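Local coordinates for peptidoglycan-recognition protein-LC isoform LCa (Drosophila melanogaster, PDB 2F2L) that forms the extracellular peptidoglycan-recognition domain of an innate immune receptor that activates the imd/Relish pathway in response to Gram-negative bacteria, at residues R79-K83 with L129-A133; P134-A140 with W163-S167. All coordinates share one frame; numbering follows the deposited sequence.

Contact 1: R79-K83 with L129-A133; sequences RGWNK and LGKIA. With SO4 (sulfate ion), chain E.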
# COMPACT_ATOMS: atom_id res chain seq x y z
N ARG A 79 0.85 -1.64 -12.45
CA ARG A 79 1.99 -1.12 -13.20
C ARG A 79 1.59 -0.17 -14.33
O ARG A 79 2.44 0.48 -14.94
CB ARG A 79 2.80 -2.27 -13.78
CG ARG A 79 3.26 -3.25 -12.74
CD ARG A 79 4.35 -4.17 -13.25
NE ARG A 79 4.76 -5.10 -12.20
CZ ARG A 79 5.83 -5.89 -12.24
NH1 ARG A 79 6.63 -5.90 -13.30
NH2 ARG A 79 6.10 -6.67 -11.19
N GLY A 80 0.30 -0.11 -14.63
CA GLY A 80 -0.21 0.81 -15.64
C GLY A 80 -0.04 0.34 -17.07
O GLY A 80 0.31 -0.82 -17.32
N TRP A 81 -0.29 1.26 -18.00
CA TRP A 81 -0.31 0.99 -19.43
C TRP A 81 1.05 0.72 -20.02
O TRP A 81 1.16 -0.01 -21.01
CB TRP A 81 -0.90 2.19 -20.20
CG TRP A 81 -2.34 2.45 -19.97
CD1 TRP A 81 -2.88 3.57 -19.42
CD2 TRP A 81 -3.43 1.58 -20.29
NE1 TRP A 81 -4.25 3.45 -19.37
CE2 TRP A 81 -4.61 2.24 -19.90
CE3 TRP A 81 -3.52 0.31 -20.88
CZ2 TRP A 81 -5.88 1.67 -20.08
CZ3 TRP A 81 -4.78 -0.25 -21.06
CH2 TRP A 81 -5.94 0.42 -20.66
N ASN A 82 2.09 1.32 -19.45
CA ASN A 82 3.36 1.42 -20.15
C ASN A 82 4.45 0.51 -19.66
O ASN A 82 5.47 0.41 -20.30
CB ASN A 82 3.86 2.85 -20.08
CG ASN A 82 2.90 3.83 -20.68
OD1 ASN A 82 2.23 3.54 -21.68
ND2 ASN A 82 2.81 5.01 -20.09
N LYS A 83 4.23 -0.16 -18.53
CA LYS A 83 5.26 -1.00 -17.91
C LYS A 83 4.92 -2.49 -18.00
O LYS A 83 3.77 -2.89 -17.90
CB LYS A 83 5.47 -0.60 -16.44
CG LYS A 83 6.10 0.77 -16.24
CD LYS A 83 7.52 0.81 -16.77
CE LYS A 83 8.27 2.07 -16.34
NZ LYS A 83 9.64 2.09 -16.94
N LEU A 129 -6.01 4.99 -26.51
CA LEU A 129 -4.75 5.58 -26.08
C LEU A 129 -3.52 5.00 -26.78
O LEU A 129 -2.40 5.42 -26.49
CB LEU A 129 -4.60 5.44 -24.55
CG LEU A 129 -5.59 6.22 -23.68
CD1 LEU A 129 -5.39 5.84 -22.22
CD2 LEU A 129 -5.45 7.74 -23.86
N GLY A 130 -3.72 4.06 -27.71
CA GLY A 130 -2.60 3.43 -28.43
C GLY A 130 -1.84 2.34 -27.65
O GLY A 130 -0.75 1.93 -28.04
N LYS A 131 -2.44 1.85 -26.57
CA LYS A 131 -1.82 0.83 -25.71
C LYS A 131 -2.19 -0.58 -26.14
O LYS A 131 -1.41 -1.54 -25.95
CB LYS A 131 -2.24 1.02 -24.24
CG LYS A 131 -2.16 2.46 -23.73
CD LYS A 131 -0.76 3.07 -23.88
CE LYS A 131 -0.65 4.43 -23.15
NZ LYS A 131 0.67 5.07 -23.38
N ILE A 132 -3.40 -0.72 -26.69
CA ILE A 132 -3.93 -2.03 -27.12
C ILE A 132 -4.21 -1.95 -28.61
O ILE A 132 -4.83 -0.99 -29.06
CB ILE A 132 -5.20 -2.39 -26.33
CG1 ILE A 132 -4.88 -2.46 -24.84
CG2 ILE A 132 -5.78 -3.71 -26.81
CD1 ILE A 132 -6.10 -2.70 -23.96
N ALA A 133 -3.76 -2.94 -29.39
CA ALA A 133 -4.00 -2.94 -30.84
C ALA A 133 -5.51 -3.12 -31.09
O ALA A 133 -6.14 -3.90 -30.37
CB ALA A 133 -3.21 -4.05 -31.52
S SO4 E . 11.79 5.11 -18.69
O1 SO4 E . 11.97 4.25 -19.86
O2 SO4 E . 11.17 4.37 -17.59
O3 SO4 E . 10.94 6.24 -19.04
O4 SO4 E . 13.10 5.59 -18.25

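Contact 2: P134-A140 with W163-S167; sequences PSYRFTA and WTHWS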
# COMPACT_ATOMS: atom_id res chain seq x y z
N PRO A 134 -6.09 -2.39 -32.08
CA PRO A 134 -7.52 -2.59 -32.37
C PRO A 134 -7.92 -4.06 -32.55
O PRO A 134 -9.03 -4.43 -32.19
CB PRO A 134 -7.74 -1.80 -33.68
CG PRO A 134 -6.65 -0.80 -33.74
CD PRO A 134 -5.49 -1.34 -32.91
N SER A 135 -7.03 -4.90 -33.05
CA SER A 135 -7.35 -6.30 -33.28
C SER A 135 -6.85 -7.20 -32.16
O SER A 135 -6.43 -8.32 -32.41
CB SER A 135 -6.72 -6.76 -34.60
OG SER A 135 -5.32 -6.78 -34.45
N TYR A 136 -6.88 -6.71 -30.93
CA TYR A 136 -6.35 -7.47 -29.79
C TYR A 136 -7.13 -8.76 -29.53
O TYR A 136 -8.32 -8.86 -29.82
CB TYR A 136 -6.37 -6.65 -28.50
CG TYR A 136 -7.76 -6.33 -27.98
CD1 TYR A 136 -8.35 -7.11 -27.00
CD2 TYR A 136 -8.48 -5.23 -28.47
CE1 TYR A 136 -9.63 -6.83 -26.53
CE2 TYR A 136 -9.75 -4.94 -28.00
CZ TYR A 136 -10.32 -5.74 -27.03
OH TYR A 136 -11.59 -5.43 -26.55
N ARG A 137 -6.42 -9.71 -28.94
CA ARG A 137 -7.03 -10.88 -28.33
C ARG A 137 -7.09 -10.69 -26.80
O ARG A 137 -6.11 -10.26 -26.17
CB ARG A 137 -6.19 -12.09 -28.72
CG ARG A 137 -6.44 -13.32 -27.92
CD ARG A 137 -5.48 -14.44 -28.36
NE ARG A 137 -5.69 -15.66 -27.59
CZ ARG A 137 -4.85 -16.67 -27.51
NH1 ARG A 137 -3.67 -16.63 -28.13
NH2 ARG A 137 -5.18 -17.73 -26.77
N PHE A 138 -8.25 -11.00 -26.22
CA PHE A 138 -8.45 -11.02 -24.76
C PHE A 138 -8.59 -12.50 -24.40
O PHE A 138 -9.40 -13.22 -25.00
CB PHE A 138 -9.70 -10.20 -24.41
CG PHE A 138 -9.97 -10.01 -22.92
CD1 PHE A 138 -8.94 -9.98 -21.98
CD2 PHE A 138 -11.27 -9.80 -22.49
CE1 PHE A 138 -9.22 -9.79 -20.63
CE2 PHE A 138 -11.55 -9.61 -21.13
CZ PHE A 138 -10.52 -9.59 -20.20
N THR A 139 -7.77 -12.99 -23.47
CA THR A 139 -7.80 -14.42 -23.13
C THR A 139 -7.55 -14.69 -21.66
O THR A 139 -7.19 -13.80 -20.91
CB THR A 139 -6.80 -15.24 -23.97
OG1 THR A 139 -7.08 -16.64 -23.83
CG2 THR A 139 -5.40 -14.98 -23.57
N ALA A 140 -7.76 -15.94 -21.27
CA ALA A 140 -7.54 -16.41 -19.92
C ALA A 140 -6.10 -16.83 -19.76
O ALA A 140 -5.53 -17.52 -20.62
CB ALA A 140 -8.46 -17.58 -19.60
N TRP A 163 -17.65 -12.71 -25.80
CA TRP A 163 -17.13 -11.42 -26.26
C TRP A 163 -16.33 -11.60 -27.54
O TRP A 163 -15.57 -12.55 -27.67
CB TRP A 163 -16.24 -10.77 -25.20
CG TRP A 163 -16.96 -10.30 -23.99
CD1 TRP A 163 -18.17 -10.73 -23.51
CD2 TRP A 163 -16.50 -9.31 -23.07
NE1 TRP A 163 -18.49 -10.05 -22.36
CE2 TRP A 163 -17.48 -9.18 -22.06
CE3 TRP A 163 -15.34 -8.52 -22.99
CZ2 TRP A 163 -17.34 -8.28 -20.99
CZ3 TRP A 163 -15.21 -7.63 -21.93
CH2 TRP A 163 -16.20 -7.52 -20.95
N THR A 164 -16.49 -10.67 -28.47
CA THR A 164 -15.93 -10.82 -29.81
C THR A 164 -14.40 -10.96 -29.83
O THR A 164 -13.86 -11.72 -30.64
CB THR A 164 -16.36 -9.66 -30.75
OG1 THR A 164 -16.05 -8.40 -30.15
CG2 THR A 164 -17.85 -9.70 -31.02
N HIS A 165 -13.70 -10.25 -28.95
CA HIS A 165 -12.23 -10.30 -28.88
C HIS A 165 -11.66 -11.46 -28.04
O HIS A 165 -10.45 -11.65 -27.99
CB HIS A 165 -11.68 -8.97 -28.36
CG HIS A 165 -11.69 -7.87 -29.37
ND1 HIS A 165 -10.63 -7.63 -30.22
CD2 HIS A 165 -12.61 -6.93 -29.65
CE1 HIS A 165 -10.91 -6.60 -30.99
NE2 HIS A 165 -12.11 -6.16 -30.66
N TRP A 166 -12.53 -12.24 -27.40
CA TRP A 166 -12.12 -13.32 -26.50
C TRP A 166 -11.64 -14.55 -27.27
O TRP A 166 -12.25 -14.96 -28.26
CB TRP A 166 -13.28 -13.70 -25.57
CG TRP A 166 -12.95 -14.75 -24.56
CD1 TRP A 166 -13.27 -16.07 -24.62
CD2 TRP A 166 -12.25 -14.56 -23.34
NE1 TRP A 166 -12.79 -16.72 -23.50
CE2 TRP A 166 -12.16 -15.81 -22.70
CE3 TRP A 166 -11.66 -13.44 -22.73
CZ2 TRP A 166 -11.52 -15.97 -21.47
CZ3 TRP A 166 -11.03 -13.61 -21.51
CH2 TRP A 166 -10.96 -14.87 -20.90
N SER A 167 -10.51 -15.11 -26.83
CA SER A 167 -10.03 -16.41 -27.32
C SER A 167 -9.80 -17.35 -26.13
O SER A 167 -10.06 -18.56 -26.23
CB SER A 167 -8.72 -16.25 -28.08
OG SER A 167 -8.90 -15.45 -29.24
OXT SER A 167 -9.36 -16.94 -25.05

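Contact 1: R79-K83 with L129-A133
Trp81 and Asn82, on the loop after strand 75-77 of the amidase-like peptidoglycan-recognition domain, meet Leu129, Lys131 and Ile132, where helix 113-128 ends in a Schellman motif at Gly130 and the chain passes into strand 132-133. The indole and the aliphatic part of Lys131 form the main contact. Lys131 CG sits over one face of the indole, displaced toward its rim, and is 3.8 Å from Trp81 CG; Lys131 CB approaches Trp81 CE3 to 3.7 Å. A bend about chi2 (-57°) followed by a stretched chain carries Lys131 past Trp81 CB to the amide of Asn82. There Lys131 NZ donates a hydrogen bond of 2.8 Å to Asn82 OD1, meeting a lone pair in the carbonyl plane, with a C=O to donor angle of 132°. On the same side as Lys131, Leu129 CD1 reaches to 3.9 Å from Trp81 NE1, and Ile132 CD1, toward the other end of the indole, to 4.0 Å from Trp81 CZ3. Leu98 and Leu122, from strand 98-102 and helix 113-128, add to the packing of Trp81, and Phe67 meets its ring. Lys83 takes a separate course: its NZ bonds to O2 of a sulfate, probably from the crystallisation liquor, at 2.8 Å, and also forms a salt bridge with Asp19. Lys131 thus does two jobs, its methylenes covering indole surface while its ammonium is held by a neutral amide oxygen. Because that oxygen brings no formal negative charge, the bond probably leaves the lysine cationic without neutralising it.

Contact 2: P134-A140 with W163-S167
Tyr136 chi1 of 67° puts CG between the backbone N and the carbonyl carbon, while His165 chi1 of -76° sets CG beside its backbone N; together they lay the two rings face to face. This is the edge of the peptidoglycan-recognition domain's mixed sheet, where strand 136-140, outermost within the chain, receives the C-terminal tail in a single parallel bridge. The Tyr136 and His165 rings form an offset stack, centroids 3.8 Å apart and planes 3° from parallel. His165 ND1 also donates to Tyr136 O at 2.6 Å, within the carbonyl plane and near the imidazole plane, fixing the ring's rotation. Phe138 turns both backbone N and O to the tail, N donating to His165 O and O accepting from Ser167 N, each at 2.9 Å. A type I turn from Trp163 to Trp166, closed by Trp166 N bonding to Trp163 O, shapes the tail. Trp166 turns the edge of its indole to the face of Phe138, with Trp166 CE3 3.7 Å from Phe138 CD2, and one face of that indole receives the CA of Thr139 in a CH-pi contact. Phe160 meets Phe138, Trp163 and Trp166, completing an aromatic cluster. Arg137 NE is buried against Ser167 CB with no partner in the model. The C-terminal carboxylate is gripped twice, Lys143 NZ bonding to Ser167 O and Thr139 OG1 donating to Ser167 OXT at 2.6 Å.

In the fold
Contacts 1 and 2 follow one another along the chain, their centres about 16 Å apart: 129-133 leaves helix 113-128, and the chain turns a corner at Pro134 and Ser135 before running into strand 136-140. Helix 113-128 lies beside both, with Leu122 touching Trp81 in contact 1, and Leu123 and Thr119 touching Tyr136 and Phe138 in contact 2. Strand 24-31 bonds to both as well, through Val24 to Lys131 and through Gly25 and Val27 to Arg137. Neither contact includes a residue that this chain contributes around the bound peptidoglycan fragment (Leu9, Gln11, Arg48, Leu49, Thr52 and Glu56). In contact 2 the Trp163 side chain comes within about 4 Å of a bound 2-acetylamino-2-deoxy-alpha-L-idopyranose.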